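PDB 6IF3: Arf-GAP with coiled-coil, ANK repeat and PH domain-containing protein 2 from Homo sapiens, which acts as a GTPase-activating protein for ARF6 and, through the ankyrin-repeat part present here, binds GTP-bound Rab35, which probably recruits it to membranes. Local coordinates for residues 9-15 against 34-40; 86-90 against 170-174; 102-106 against 133-137; 89-95 against 161-167; 14-19 against 46-52. The contacts are given in a common frame with arbitrary orientation. Numbering follows the deposited sequence.

Contact 1 (9-15 against 34-40); sequences NPGLQLY and ADVNWAN
That a helix can lie close to a loop where a glycine meets an indole is seen where the first turns of helix 10-19 (residues 9-15) pack on residues 34-40, in the loop between helices 23-31 and 48-55 of the ankyrin array. N9 lies at the beginning of the helix; its t rotamer lets OD1 accept from L12 N at 3.3 Å, an Asx motif. In the irregular loop a type I turn runs from D35 to W38, and D35 (t) forms an Asx turn, its OD1 accepting from N37 N at 2.9 Å. G11 and A34 have CA atoms 4.4 Å apart. W38 takes chi1 t with chi2 77°, so that G11 CA lies 3.9 Å from the centroid of its five-membered ring, a CH-pi contact over the face; a CB on G11 would sit 2.5 Å from W38 CG. L12 CB meets W38 CH2 at 3.9 Å. Y15 (t, chi2 95°) receives the edge of W38 on its face in an offset edge-to-face pair, centroids 5.6 Å apart and planes at 83°, while N40 (t) brings CB within 4.1 Å of the Y15 centroid and Y15 OH is hydrogen-bonded to E43. L14 (t, p) places CD2 3.9 Å from A34 CB. Beyond the pair, L14 continues into a core shared with helices 23-31, 48-55 and 58-66, and Y15 also packs on Q51.

Contact 2 (86-90 against 170-174); sequences TVLGH and EKLNR
How a C-terminal tail can latch onto the end of a helix is illustrated by residues 86-90, which join helices 81-88 and 91-99 of the second ankyrin repeat, and the irregular, extended residues 170-174. The closest CA pair is L88 to N173, at 5.8 Å. T86 turns from the tail, but its O accepts from G89 N at 3.2 Å. V87 O lies 3.6 Å from K171 CE and takes a bond from water 1 (2.8 Å), which also meets K171 NZ weakly at 3.1 Å. L88 (m, t) brings CD2 to 3.1 Å from L172 O and 4.0 Å from N173 CB. L88 O accepts the direct hydrogen bond of the contact, from N173 ND2 at 3.1 Å, with N173 in the p rotamer. G89, at positive phi (80°), closes a Schellman motif; its CA is 3.8 Å from K171 CD, carried there by chi1 (-134°) and chi2 (143°) between wells. H90, the N-cap of the next helix, sets NE2 3.8 Å from N173 CB, its ND1 being given to Q93. N173 ND2 is also hydrogen-bonded to N168 O. Thus V87 O and L88 O, at the helix end, are met by water and by the N173 amide, while K171 methylenes pack on G89.

Contact 3 (102-106 against 133-137); sequences ANQHA and ARMNE
Water does much of the joining here: three ordered molecules and two direct side-chain hydrogen bonds span a gap in which the nearest CA atoms, of Q104 and R134, are 8.5 Å apart. Residues 102-106 are irregular loop following helix 91-99 in the second ankyrin repeat; residues 133-137 belong to helix 124-141 in the third, where M135 packs on an aromatic side chain of the Rab-35 chain. N103 (t) shapes the loop by an Asx turn, its OD1 accepting from H105 N at 2.9 Å. Q104 points toward the helix in rotamer p, t, and its OE1 accepts from R134 NE at 2.7 Å and 174°; its NE2 lies 3.7 Å from A133 CB and is hydrogen-bonded to L130 O. R134 (m, t, t) reaches out nearly extended, with H105 CE1 3.9 Å from R134 CZ over one face of the guanidinium. H105 (m, chi2 -83°) donates from NE2 to E137 OE1 at 2.7 Å, a His-carboxylate hydrogen bond. Water 3 links Q104 N (3.0 Å) to E137 OE2 (2.6 Å), water 5 joins Q104 NE2 (3.0 Å) to the same E137 OE2 (2.5 Å), and water 4 connects Q104 O (2.5 Å) with R134 NH2 (2.8 Å). Both E137 oxygens and both ends of the Q104 amide are engaged, so neighbouring repeats are tied at their surface by directional bonds.

Contact 4 (89-95 against 161-167); sequences GHTGQVC and FSQMASN
F161 packs against the first turns of helix 91-99 in the second ankyrin repeat, with F161 CZ 3.4 Å from G92 CA and its edge toward T91, F161 CD1 lying 3.8 Å from T91 CG2. Its rotamer is t with chi2 66°, and C95 (t) approaches from the next turn: C95 SG is 3.6 Å from F161 CB and 4.8 Å from the ring centroid, an oblique sulfur-aromatic contact. Residues 161-167 follow helix 157-161 and run back over the repeat, first in a type I turn from F161 to M164, then without regular structure. The CA atoms of H90 and N167 are 4.6 Å apart, those of G92 and S166 4.8 Å. M164 (m, t, t) sets SD 3.8 Å from T91 CG2, while M164 and Q163 also pack on apolar side chains of the Rab-35 chain. G92, where a CB would lie 2.8 Å from S166 OG, donates from N to S166 O at 3.1 Å and 169°. Water 6 joins T91 OG1 and A165 O, 2.6 Å from each; water 7 lies 2.8 Å from S166 O and 3.1 Å from Q93 N. H90 is the N-cap residue, and N167 CA lies 3.4 Å from G89 O in a CA-H...O contact. A helix N-terminus presents amides without intrahelical acceptors, and the tail carbonyl of S166 exploits this directly and through water, next to an apolar patch around F161.

Contact 5 (14-19 against 46-52); sequences LYRASY and ATPLIQA
Corresponding helices of successive ankyrin repeats stack nearly parallel, as do segments 14-19 and 48-52 of helices 10-19 and 48-55: their axes approach to 7.5 Å and cross at -19°, with CA pairs Y15-P48 (4.4 Å), Y19-Q51 (4.7 Å) and S18-A52 (4.8 Å). Apolar and aromatic packing dominates. L14 CD2 meets P48 CG at 3.7 Å; Y15 (t) sends its ring over Q51, whose m, m rotamer puts CG 3.5 Å from the ring centroid, a face-on CH-pi contact, and Y15 CE1 is 3.9 Å from A46 CB. Close approaches to backbone carbonyls follow: S18 CB to P48 O at 3.3 Å, and Y19 CA to Q51 O at 3.4 Å as a CA-H...O contact. Polar links across the segments run through water, water 9 lying 3.2 Å from S18 O and 2.7 Å from A52 O; Y15 OH is hydrogen-bonded to E43, outside the pair. T47 (p) N-caps its helix, OG1 accepting from I50 N at 3.0 Å, and this Thr-Pro-Leu start is typical of the first helix of an ankyrin repeat.

The five contacts sample one ankyrin array from its N-terminal end to its Rab35-binding region. Contacts 1 and 5 share L14, Y15 and helix 10-19, with centres 8 Å apart, and N40 meets A46 between them; contact 5 is buried and mostly apolar, contact 1 partly buried and aromatic. Contacts 2 and 4 share G89 and H90 and bind the returning C-terminal tail: contact 2, partly buried, at the end of helix 81-88, where carbonyls accept, and contact 4, buried, at the start of helix 91-99, where an amide donates. Contact 3, about 28 Å from contact 1 between centres, is the surface case, and its polar, water-rich chemistry contrasts with the buried helix packing of contact 5.

Contact 1 (9-15 against 34-40)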
# COMPACT_ATOMS: atom_id res chain seq x y z
N ASN A 9 -37.40 -5.09 22.06
CA ASN A 9 -36.84 -4.67 20.78
C ASN A 9 -35.50 -5.35 20.58
O ASN A 9 -34.47 -4.79 20.93
CB ASN A 9 -36.69 -3.15 20.73
CG ASN A 9 -36.38 -2.63 19.33
OD1 ASN A 9 -35.88 -3.37 18.47
ND2 ASN A 9 -36.63 -1.35 19.11
N PRO A 10 -35.50 -6.57 20.01
CA PRO A 10 -34.27 -7.36 19.95
C PRO A 10 -33.21 -6.69 19.09
O PRO A 10 -32.04 -6.79 19.41
CB PRO A 10 -34.74 -8.72 19.36
CG PRO A 10 -36.19 -8.75 19.57
CD PRO A 10 -36.65 -7.32 19.47
N GLY A 11 -33.61 -5.97 18.03
CA GLY A 11 -32.62 -5.29 17.22
C GLY A 11 -31.88 -4.25 18.05
O GLY A 11 -30.64 -4.12 17.94
N LEU A 12 -32.61 -3.49 18.85
CA LEU A 12 -32.01 -2.48 19.70
C LEU A 12 -31.12 -3.11 20.75
O LEU A 12 -30.05 -2.60 21.07
CB LEU A 12 -33.11 -1.63 20.35
CG LEU A 12 -32.66 -0.53 21.30
CD1 LEU A 12 -31.69 0.44 20.59
CD2 LEU A 12 -33.83 0.18 21.86
N GLN A 13 -31.54 -4.25 21.30
CA GLN A 13 -30.68 -4.95 22.26
C GLN A 13 -29.37 -5.38 21.63
O GLN A 13 -28.31 -5.24 22.24
CB GLN A 13 -31.43 -6.16 22.86
CG GLN A 13 -32.57 -5.76 23.78
CD GLN A 13 -33.37 -6.95 24.28
OE1 GLN A 13 -33.44 -7.98 23.61
NE2 GLN A 13 -33.96 -6.82 25.46
N LEU A 14 -29.42 -5.85 20.40
CA LEU A 14 -28.23 -6.28 19.68
C LEU A 14 -27.32 -5.09 19.42
O LEU A 14 -26.11 -5.19 19.57
CB LEU A 14 -28.61 -6.97 18.38
CG LEU A 14 -27.50 -7.37 17.41
CD1 LEU A 14 -26.60 -8.43 18.10
CD2 LEU A 14 -28.11 -7.87 16.12
N TYR A 15 -27.93 -3.99 18.98
CA TYR A 15 -27.23 -2.75 18.67
C TYR A 15 -26.41 -2.26 19.88
O TYR A 15 -25.23 -1.89 19.75
CB TYR A 15 -28.29 -1.73 18.25
CG TYR A 15 -27.88 -0.31 17.91
CD1 TYR A 15 -27.62 0.06 16.59
CD2 TYR A 15 -27.85 0.69 18.89
CE1 TYR A 15 -27.34 1.37 16.26
CE2 TYR A 15 -27.53 2.01 18.56
CZ TYR A 15 -27.31 2.35 17.23
OH TYR A 15 -26.99 3.62 16.90
N ALA A 34 -33.53 -10.79 16.62
CA ALA A 34 -32.89 -9.57 16.16
C ALA A 34 -32.38 -9.73 14.72
O ALA A 34 -31.79 -10.77 14.36
CB ALA A 34 -31.72 -9.16 17.06
N ASP A 35 -32.61 -8.71 13.92
CA ASP A 35 -32.00 -8.62 12.61
C ASP A 35 -30.57 -8.16 12.79
O ASP A 35 -30.31 -7.05 13.29
CB ASP A 35 -32.78 -7.65 11.74
CG ASP A 35 -32.33 -7.66 10.30
OD1 ASP A 35 -31.28 -8.27 9.96
OD2 ASP A 35 -33.07 -7.05 9.49
N VAL A 36 -29.64 -8.99 12.34
CA VAL A 36 -28.24 -8.64 12.47
C VAL A 36 -27.92 -7.34 11.69
O VAL A 36 -26.91 -6.68 11.98
CB VAL A 36 -27.37 -9.82 11.98
CG1 VAL A 36 -27.54 -10.06 10.46
CG2 VAL A 36 -25.92 -9.67 12.40
N ASN A 37 -28.78 -6.98 10.73
CA ASN A 37 -28.62 -5.77 9.92
C ASN A 37 -29.62 -4.67 10.29
O ASN A 37 -29.86 -3.74 9.51
CB ASN A 37 -28.73 -6.13 8.43
CG ASN A 37 -27.57 -6.96 7.96
OD1 ASN A 37 -26.40 -6.61 8.20
ND2 ASN A 37 -27.86 -8.07 7.29
N TRP A 38 -30.17 -4.78 11.50
CA TRP A 38 -31.12 -3.79 12.01
C TRP A 38 -30.54 -2.38 11.92
O TRP A 38 -29.37 -2.17 12.23
CB TRP A 38 -31.46 -4.13 13.44
CG TRP A 38 -32.54 -3.23 14.05
CD1 TRP A 38 -33.88 -3.30 13.81
CD2 TRP A 38 -32.36 -2.17 15.00
NE1 TRP A 38 -34.54 -2.35 14.55
CE2 TRP A 38 -33.63 -1.66 15.30
CE3 TRP A 38 -31.24 -1.63 15.65
CZ2 TRP A 38 -33.83 -0.60 16.20
CZ3 TRP A 38 -31.45 -0.58 16.55
CH2 TRP A 38 -32.72 -0.09 16.82
N ALA A 39 -31.35 -1.45 11.43
CA ALA A 39 -30.96 -0.03 11.35
C ALA A 39 -31.73 0.78 12.37
O ALA A 39 -32.98 0.70 12.45
CB ALA A 39 -31.20 0.49 9.95
N ASN A 40 -31.01 1.57 13.16
CA ASN A 40 -31.63 2.39 14.20
C ASN A 40 -32.08 3.71 13.60
O ASN A 40 -31.27 4.59 13.35
CB ASN A 40 -30.64 2.63 15.34
CG ASN A 40 -31.29 3.28 16.55
OD1 ASN A 40 -32.30 3.99 16.45
ND2 ASN A 40 -30.70 3.06 17.72

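Contact 2 (86-90 against 170-174)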
# COMPACT_ATOMS: atom_id res chain seq x y z
N THR A 86 -11.95 3.20 9.43
CA THR A 86 -10.87 4.04 8.90
C THR A 86 -10.78 5.37 9.64
O THR A 86 -9.71 5.79 10.06
CB THR A 86 -11.05 4.27 7.40
OG1 THR A 86 -10.99 2.99 6.75
CG2 THR A 86 -9.93 5.17 6.82
N VAL A 87 -11.91 6.06 9.78
CA VAL A 87 -11.96 7.32 10.51
C VAL A 87 -11.42 7.18 11.94
O VAL A 87 -10.65 8.02 12.39
CB VAL A 87 -13.39 7.86 10.54
CG1 VAL A 87 -13.51 9.05 11.49
CG2 VAL A 87 -13.80 8.27 9.10
N LEU A 88 -11.78 6.08 12.62
CA LEU A 88 -11.36 5.93 14.03
C LEU A 88 -9.93 5.36 14.18
O LEU A 88 -9.40 5.33 15.29
CB LEU A 88 -12.35 5.05 14.77
CG LEU A 88 -13.74 5.68 14.85
CD1 LEU A 88 -14.67 4.71 15.53
CD2 LEU A 88 -13.73 6.99 15.62
N GLY A 89 -9.31 4.95 13.07
CA GLY A 89 -7.93 4.44 13.11
C GLY A 89 -7.88 2.99 13.59
O GLY A 89 -6.85 2.53 14.09
N HIS A 90 -8.99 2.29 13.46
CA HIS A 90 -9.07 0.88 13.87
C HIS A 90 -8.48 -0.07 12.83
O HIS A 90 -9.20 -0.72 12.04
CB HIS A 90 -10.52 0.51 14.16
CG HIS A 90 -11.07 1.22 15.35
ND1 HIS A 90 -12.40 1.12 15.73
CD2 HIS A 90 -10.48 2.05 16.24
CE1 HIS A 90 -12.59 1.84 16.82
NE2 HIS A 90 -11.45 2.43 17.15
N GLU A 170 -4.72 7.56 20.58
CA GLU A 170 -4.61 9.01 20.60
C GLU A 170 -5.63 9.66 19.65
O GLU A 170 -5.94 10.85 19.76
CB GLU A 170 -3.19 9.44 20.23
N LYS A 171 -6.14 8.86 18.72
CA LYS A 171 -7.24 9.25 17.84
C LYS A 171 -8.54 9.38 18.65
O LYS A 171 -8.70 8.71 19.67
CB LYS A 171 -7.41 8.20 16.73
CG LYS A 171 -7.58 8.75 15.34
CD LYS A 171 -6.87 7.87 14.32
CE LYS A 171 -7.13 8.36 12.91
NZ LYS A 171 -6.77 9.80 12.76
N LEU A 172 -9.45 10.23 18.21
CA LEU A 172 -10.75 10.31 18.85
C LEU A 172 -11.53 9.01 18.62
O LEU A 172 -12.01 8.77 17.52
CB LEU A 172 -11.56 11.51 18.35
CG LEU A 172 -12.96 11.55 18.95
CD1 LEU A 172 -12.86 11.51 20.47
CD2 LEU A 172 -13.74 12.79 18.51
N ASN A 173 -11.61 8.18 19.65
CA ASN A 173 -12.41 6.95 19.63
C ASN A 173 -12.75 6.54 21.06
O ASN A 173 -12.67 7.37 21.97
CB ASN A 173 -11.67 5.82 18.89
CG ASN A 173 -10.24 5.67 19.34
OD1 ASN A 173 -9.94 5.65 20.54
ND2 ASN A 173 -9.32 5.59 18.38
N ARG A 174 -13.13 5.29 21.27
CA ARG A 174 -13.49 4.85 22.62
C ARG A 174 -12.28 4.88 23.56
O ARG A 174 -12.42 5.24 24.74
CB ARG A 174 -14.10 3.44 22.59
CG ARG A 174 -14.66 2.96 23.91
CD ARG A 174 -15.23 1.54 23.76
NE ARG A 174 -16.04 1.16 24.90
CZ ARG A 174 -16.78 0.05 24.98
NH1 ARG A 174 -16.80 -0.82 23.99
NH2 ARG A 174 -17.48 -0.19 26.08
O HOH W 1 -9.05 9.44 10.64
O HOH W 2 -12.05 9.91 14.86

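Contact 3 (102-106 against 133-137)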
# COMPACT_ATOMS: atom_id res chain seq x y z
N ALA A 102 -15.25 -6.32 2.04
CA ALA A 102 -15.76 -4.95 2.10
C ALA A 102 -15.40 -4.14 0.86
O ALA A 102 -14.27 -4.25 0.33
CB ALA A 102 -15.25 -4.26 3.34
N ASN A 103 -16.35 -3.34 0.41
CA ASN A 103 -16.16 -2.44 -0.74
C ASN A 103 -15.42 -1.17 -0.34
O ASN A 103 -15.99 -0.27 0.30
CB ASN A 103 -17.52 -2.10 -1.36
CG ASN A 103 -17.41 -1.09 -2.46
OD1 ASN A 103 -16.34 -0.93 -3.05
ND2 ASN A 103 -18.54 -0.46 -2.81
N GLN A 104 -14.13 -1.12 -0.65
CA GLN A 104 -13.37 0.05 -0.22
C GLN A 104 -13.51 1.20 -1.21
O GLN A 104 -12.98 2.29 -0.98
CB GLN A 104 -11.90 -0.29 -0.04
CG GLN A 104 -11.12 -0.55 -1.33
CD GLN A 104 -9.64 -0.44 -1.08
OE1 GLN A 104 -9.10 0.66 -0.95
NE2 GLN A 104 -8.98 -1.59 -0.96
N HIS A 105 -14.22 0.96 -2.30
CA HIS A 105 -14.46 2.02 -3.30
C HIS A 105 -15.70 2.85 -2.95
O HIS A 105 -15.89 3.93 -3.52
CB HIS A 105 -14.57 1.39 -4.68
CG HIS A 105 -13.34 0.63 -5.05
ND1 HIS A 105 -12.23 1.24 -5.59
CD2 HIS A 105 -13.01 -0.67 -4.87
CE1 HIS A 105 -11.28 0.33 -5.77
NE2 HIS A 105 -11.73 -0.83 -5.34
N ALA A 106 -16.51 2.36 -2.01
CA ALA A 106 -17.71 3.06 -1.57
C ALA A 106 -17.37 4.47 -1.09
O ALA A 106 -16.42 4.65 -0.32
CB ALA A 106 -18.41 2.27 -0.44
N ALA A 133 -4.74 -4.27 -0.53
CA ALA A 133 -6.00 -4.93 -0.94
C ALA A 133 -6.41 -4.54 -2.36
O ALA A 133 -6.94 -5.38 -3.10
CB ALA A 133 -7.09 -4.60 0.05
N ARG A 134 -6.18 -3.28 -2.75
CA ARG A 134 -6.42 -2.86 -4.12
C ARG A 134 -5.50 -3.61 -5.09
O ARG A 134 -5.91 -3.99 -6.16
CB ARG A 134 -6.23 -1.35 -4.30
CG ARG A 134 -7.29 -0.53 -3.56
CD ARG A 134 -7.41 0.91 -4.09
NE ARG A 134 -8.42 1.69 -3.38
CZ ARG A 134 -9.00 2.79 -3.85
NH1 ARG A 134 -8.70 3.23 -5.07
NH2 ARG A 134 -9.91 3.43 -3.12
N MET A 135 -4.24 -3.79 -4.70
CA MET A 135 -3.31 -4.53 -5.54
C MET A 135 -3.84 -5.96 -5.80
O MET A 135 -3.78 -6.45 -6.92
CB MET A 135 -1.93 -4.56 -4.87
CG MET A 135 -0.85 -5.20 -5.73
SD MET A 135 0.72 -5.34 -4.85
CE MET A 135 1.27 -3.65 -4.83
N ASN A 136 -4.37 -6.59 -4.76
CA ASN A 136 -5.00 -7.90 -4.90
C ASN A 136 -6.20 -7.84 -5.85
O ASN A 136 -6.38 -8.74 -6.66
CB ASN A 136 -5.45 -8.44 -3.55
CG ASN A 136 -4.28 -8.96 -2.73
OD1 ASN A 136 -3.18 -9.14 -3.26
ND2 ASN A 136 -4.53 -9.25 -1.45
N GLU A 137 -6.98 -6.77 -5.74
CA GLU A 137 -8.12 -6.60 -6.68
C GLU A 137 -7.62 -6.53 -8.11
O GLU A 137 -8.16 -7.18 -9.02
CB GLU A 137 -8.90 -5.33 -6.35
CG GLU A 137 -9.58 -5.33 -4.99
CD GLU A 137 -10.42 -4.08 -4.77
OE1 GLU A 137 -10.52 -3.25 -5.71
OE2 GLU A 137 -11.02 -3.95 -3.68
O HOH W 3 -13.21 -3.18 -2.56
O HOH W 4 -10.71 3.12 -0.46
O HOH W 5 -10.29 -4.22 -1.26

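Contact 4 (89-95 against 161-167)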
# COMPACT_ATOMS: atom_id res chain seq x y z
N GLY A 89 -9.31 4.95 13.07
CA GLY A 89 -7.93 4.44 13.11
C GLY A 89 -7.88 2.99 13.59
O GLY A 89 -6.85 2.53 14.09
N HIS A 90 -8.99 2.29 13.46
CA HIS A 90 -9.07 0.88 13.87
C HIS A 90 -8.48 -0.07 12.83
O HIS A 90 -9.20 -0.72 12.04
CB HIS A 90 -10.52 0.51 14.16
CG HIS A 90 -11.07 1.22 15.35
ND1 HIS A 90 -12.40 1.12 15.73
CD2 HIS A 90 -10.48 2.05 16.24
CE1 HIS A 90 -12.59 1.84 16.82
NE2 HIS A 90 -11.45 2.43 17.15
N THR A 91 -7.15 -0.15 12.85
CA THR A 91 -6.41 -0.90 11.85
C THR A 91 -6.82 -2.37 11.76
O THR A 91 -6.99 -2.92 10.66
CB THR A 91 -4.91 -0.82 12.13
OG1 THR A 91 -4.52 0.57 12.31
CG2 THR A 91 -4.14 -1.40 10.97
N GLY A 92 -7.04 -3.00 12.90
CA GLY A 92 -7.41 -4.42 12.90
C GLY A 92 -8.77 -4.65 12.26
O GLY A 92 -8.93 -5.60 11.48
N GLN A 93 -9.73 -3.79 12.57
CA GLN A 93 -11.04 -3.88 11.94
C GLN A 93 -10.96 -3.61 10.44
O GLN A 93 -11.66 -4.26 9.67
CB GLN A 93 -12.04 -2.92 12.59
CG GLN A 93 -12.38 -3.30 14.03
CD GLN A 93 -13.23 -2.23 14.72
OE1 GLN A 93 -13.38 -1.12 14.21
NE2 GLN A 93 -13.77 -2.58 15.88
N VAL A 94 -10.11 -2.67 10.02
CA VAL A 94 -9.91 -2.43 8.57
C VAL A 94 -9.41 -3.73 7.90
O VAL A 94 -9.89 -4.15 6.85
CB VAL A 94 -8.92 -1.26 8.34
CG1 VAL A 94 -8.45 -1.20 6.86
CG2 VAL A 94 -9.60 0.06 8.74
N CYS A 95 -8.44 -4.39 8.52
CA CYS A 95 -7.90 -5.61 7.95
C CYS A 95 -8.98 -6.70 7.82
O CYS A 95 -9.11 -7.32 6.77
CB CYS A 95 -6.73 -6.11 8.80
SG CYS A 95 -5.85 -7.45 8.06
N PHE A 161 -0.52 -6.88 8.56
CA PHE A 161 -1.20 -6.30 9.70
C PHE A 161 -0.55 -6.79 11.02
O PHE A 161 -0.54 -6.05 12.03
CB PHE A 161 -2.71 -6.65 9.69
CG PHE A 161 -3.37 -6.42 11.00
CD1 PHE A 161 -3.49 -5.13 11.50
CD2 PHE A 161 -3.78 -7.50 11.81
CE1 PHE A 161 -4.01 -4.89 12.77
CE2 PHE A 161 -4.29 -7.26 13.07
CZ PHE A 161 -4.43 -5.96 13.54
N SER A 162 -0.04 -8.02 11.02
CA SER A 162 0.29 -8.71 12.26
C SER A 162 1.29 -7.96 13.16
O SER A 162 1.28 -8.17 14.37
CB SER A 162 0.81 -10.14 11.99
OG SER A 162 2.10 -10.18 11.36
N GLN A 163 2.11 -7.07 12.61
CA GLN A 163 3.03 -6.33 13.47
C GLN A 163 2.70 -4.84 13.55
O GLN A 163 3.45 -4.07 14.17
CB GLN A 163 4.49 -6.50 13.01
CG GLN A 163 5.00 -7.93 13.08
CD GLN A 163 5.23 -8.48 14.50
OE1 GLN A 163 4.80 -7.91 15.50
NE2 GLN A 163 5.94 -9.59 14.57
N MET A 164 1.56 -4.46 12.97
CA MET A 164 1.00 -3.10 13.12
C MET A 164 0.21 -2.96 14.43
O MET A 164 -0.33 -3.94 14.95
CB MET A 164 0.06 -2.75 11.99
CG MET A 164 0.59 -2.90 10.59
SD MET A 164 -0.80 -2.52 9.49
CE MET A 164 0.03 -2.58 7.90
N ALA A 165 0.09 -1.74 14.94
CA ALA A 165 -0.80 -1.48 16.07
C ALA A 165 -2.25 -1.71 15.65
O ALA A 165 -2.66 -1.32 14.55
CB ALA A 165 -0.61 -0.07 16.58
N SER A 166 -3.03 -2.35 16.52
CA SER A 166 -4.40 -2.71 16.19
C SER A 166 -5.31 -1.46 16.12
O SER A 166 -6.39 -1.50 15.52
CB SER A 166 -4.95 -3.72 17.21
OG SER A 166 -6.15 -4.32 16.77
N ASN A 167 -4.84 -0.37 16.72
CA ASN A 167 -5.59 0.88 16.81
C ASN A 167 -4.68 2.04 17.21
O ASN A 167 -3.50 1.85 17.51
CB ASN A 167 -6.73 0.75 17.82
CG ASN A 167 -6.22 0.57 19.24
OD1 ASN A 167 -5.85 -0.54 19.64
ND2 ASN A 167 -6.16 1.66 20.00
O HOH W 6 -2.02 0.78 13.10
O HOH W 7 -9.01 -2.53 15.27

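Contact 5 (14-19 against 46-52)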
# COMPACT_ATOMS: atom_id res chain seq x y z
N LEU A 14 -29.42 -5.85 20.40
CA LEU A 14 -28.23 -6.28 19.68
C LEU A 14 -27.32 -5.09 19.42
O LEU A 14 -26.11 -5.19 19.57
CB LEU A 14 -28.61 -6.97 18.38
CG LEU A 14 -27.50 -7.37 17.41
CD1 LEU A 14 -26.60 -8.43 18.10
CD2 LEU A 14 -28.11 -7.87 16.12
N TYR A 15 -27.93 -3.99 18.98
CA TYR A 15 -27.23 -2.75 18.67
C TYR A 15 -26.41 -2.26 19.88
O TYR A 15 -25.23 -1.89 19.75
CB TYR A 15 -28.29 -1.73 18.25
CG TYR A 15 -27.88 -0.31 17.91
CD1 TYR A 15 -27.62 0.06 16.59
CD2 TYR A 15 -27.85 0.69 18.89
CE1 TYR A 15 -27.34 1.37 16.26
CE2 TYR A 15 -27.53 2.01 18.56
CZ TYR A 15 -27.31 2.35 17.23
OH TYR A 15 -26.99 3.62 16.90
N ARG A 16 -27.05 -2.24 21.04
CA ARG A 16 -26.40 -1.77 22.27
C ARG A 16 -25.29 -2.73 22.69
O ARG A 16 -24.20 -2.32 23.10
CB ARG A 16 -27.44 -1.64 23.39
CG ARG A 16 -28.40 -0.48 23.13
CD ARG A 16 -29.50 -0.38 24.17
NE ARG A 16 -30.14 0.91 24.01
CZ ARG A 16 -31.27 1.30 24.61
NH1 ARG A 16 -31.91 0.47 25.42
NH2 ARG A 16 -31.75 2.51 24.38
N ALA A 17 -25.58 -4.03 22.62
CA ALA A 17 -24.62 -5.02 23.10
C ALA A 17 -23.38 -5.05 22.22
O ALA A 17 -22.30 -5.43 22.67
CB ALA A 17 -25.29 -6.40 23.19
N SER A 18 -23.53 -4.67 20.95
CA SER A 18 -22.39 -4.67 20.01
C SER A 18 -21.37 -3.62 20.38
O SER A 18 -20.16 -3.89 20.34
CB SER A 18 -22.89 -4.43 18.58
OG SER A 18 -23.76 -5.48 18.18
N TYR A 19 -21.82 -2.43 20.72
CA TYR A 19 -20.87 -1.42 21.20
C TYR A 19 -20.16 -1.95 22.45
O TYR A 19 -18.95 -1.81 22.62
CB TYR A 19 -21.59 -0.11 21.53
CG TYR A 19 -20.61 0.97 21.94
CD1 TYR A 19 -20.16 1.06 23.28
CD2 TYR A 19 -20.09 1.86 21.01
CE1 TYR A 19 -19.25 2.04 23.64
CE2 TYR A 19 -19.19 2.83 21.38
CZ TYR A 19 -18.78 2.91 22.70
OH TYR A 19 -17.85 3.86 23.07
N ALA A 46 -27.77 3.75 11.94
CA ALA A 46 -26.61 2.93 12.25
C ALA A 46 -27.04 1.51 12.63
O ALA A 46 -28.19 1.25 13.01
CB ALA A 46 -25.77 3.58 13.39
N THR A 47 -26.07 0.61 12.55
CA THR A 47 -26.28 -0.82 12.61
C THR A 47 -25.48 -1.46 13.74
O THR A 47 -24.58 -0.84 14.30
CB THR A 47 -25.81 -1.49 11.32
OG1 THR A 47 -24.40 -1.16 11.17
CG2 THR A 47 -26.59 -0.99 10.11
N PRO A 48 -25.78 -2.72 14.05
CA PRO A 48 -24.93 -3.44 15.01
C PRO A 48 -23.47 -3.46 14.58
O PRO A 48 -22.63 -3.26 15.47
CB PRO A 48 -25.56 -4.86 15.05
CG PRO A 48 -27.07 -4.56 14.78
CD PRO A 48 -27.01 -3.48 13.73
N LEU A 49 -23.18 -3.63 13.30
CA LEU A 49 -21.78 -3.75 12.92
C LEU A 49 -21.12 -2.40 13.04
O LEU A 49 -19.95 -2.33 13.46
CB LEU A 49 -21.64 -4.34 11.54
CG LEU A 49 -20.22 -4.59 11.03
CD1 LEU A 49 -19.43 -5.45 12.04
CD2 LEU A 49 -20.29 -5.29 9.66
N ILE A 50 -21.84 -1.32 12.72
CA ILE A 50 -21.26 -0.01 12.95
C ILE A 50 -21.03 0.22 14.47
O ILE A 50 -20.00 0.77 14.86
CB ILE A 50 -22.12 1.12 12.32
CG1 ILE A 50 -21.95 1.08 10.80
CG2 ILE A 50 -21.76 2.47 12.89
CD1 ILE A 50 -22.94 1.96 10.07
N GLN A 51 -21.97 -0.22 15.32
CA GLN A 51 -21.73 -0.11 16.76
C GLN A 51 -20.52 -0.92 17.21
O GLN A 51 -19.81 -0.50 18.12
CB GLN A 51 -22.98 -0.57 17.54
CG GLN A 51 -24.13 0.47 17.40
CD GLN A 51 -23.76 1.82 17.99
OE1 GLN A 51 -23.30 1.90 19.13
NE2 GLN A 51 -23.93 2.87 17.22
N ALA A 52 -20.29 -2.07 16.57
CA ALA A 52 -19.13 -2.91 16.92
C ALA A 52 -17.84 -2.19 16.58
O ALA A 52 -16.86 -2.23 17.34
CB ALA A 52 -19.19 -4.24 16.19
O HOH W 8 -25.04 1.23 21.26
O HOH W 9 -17.10 -3.30 19.76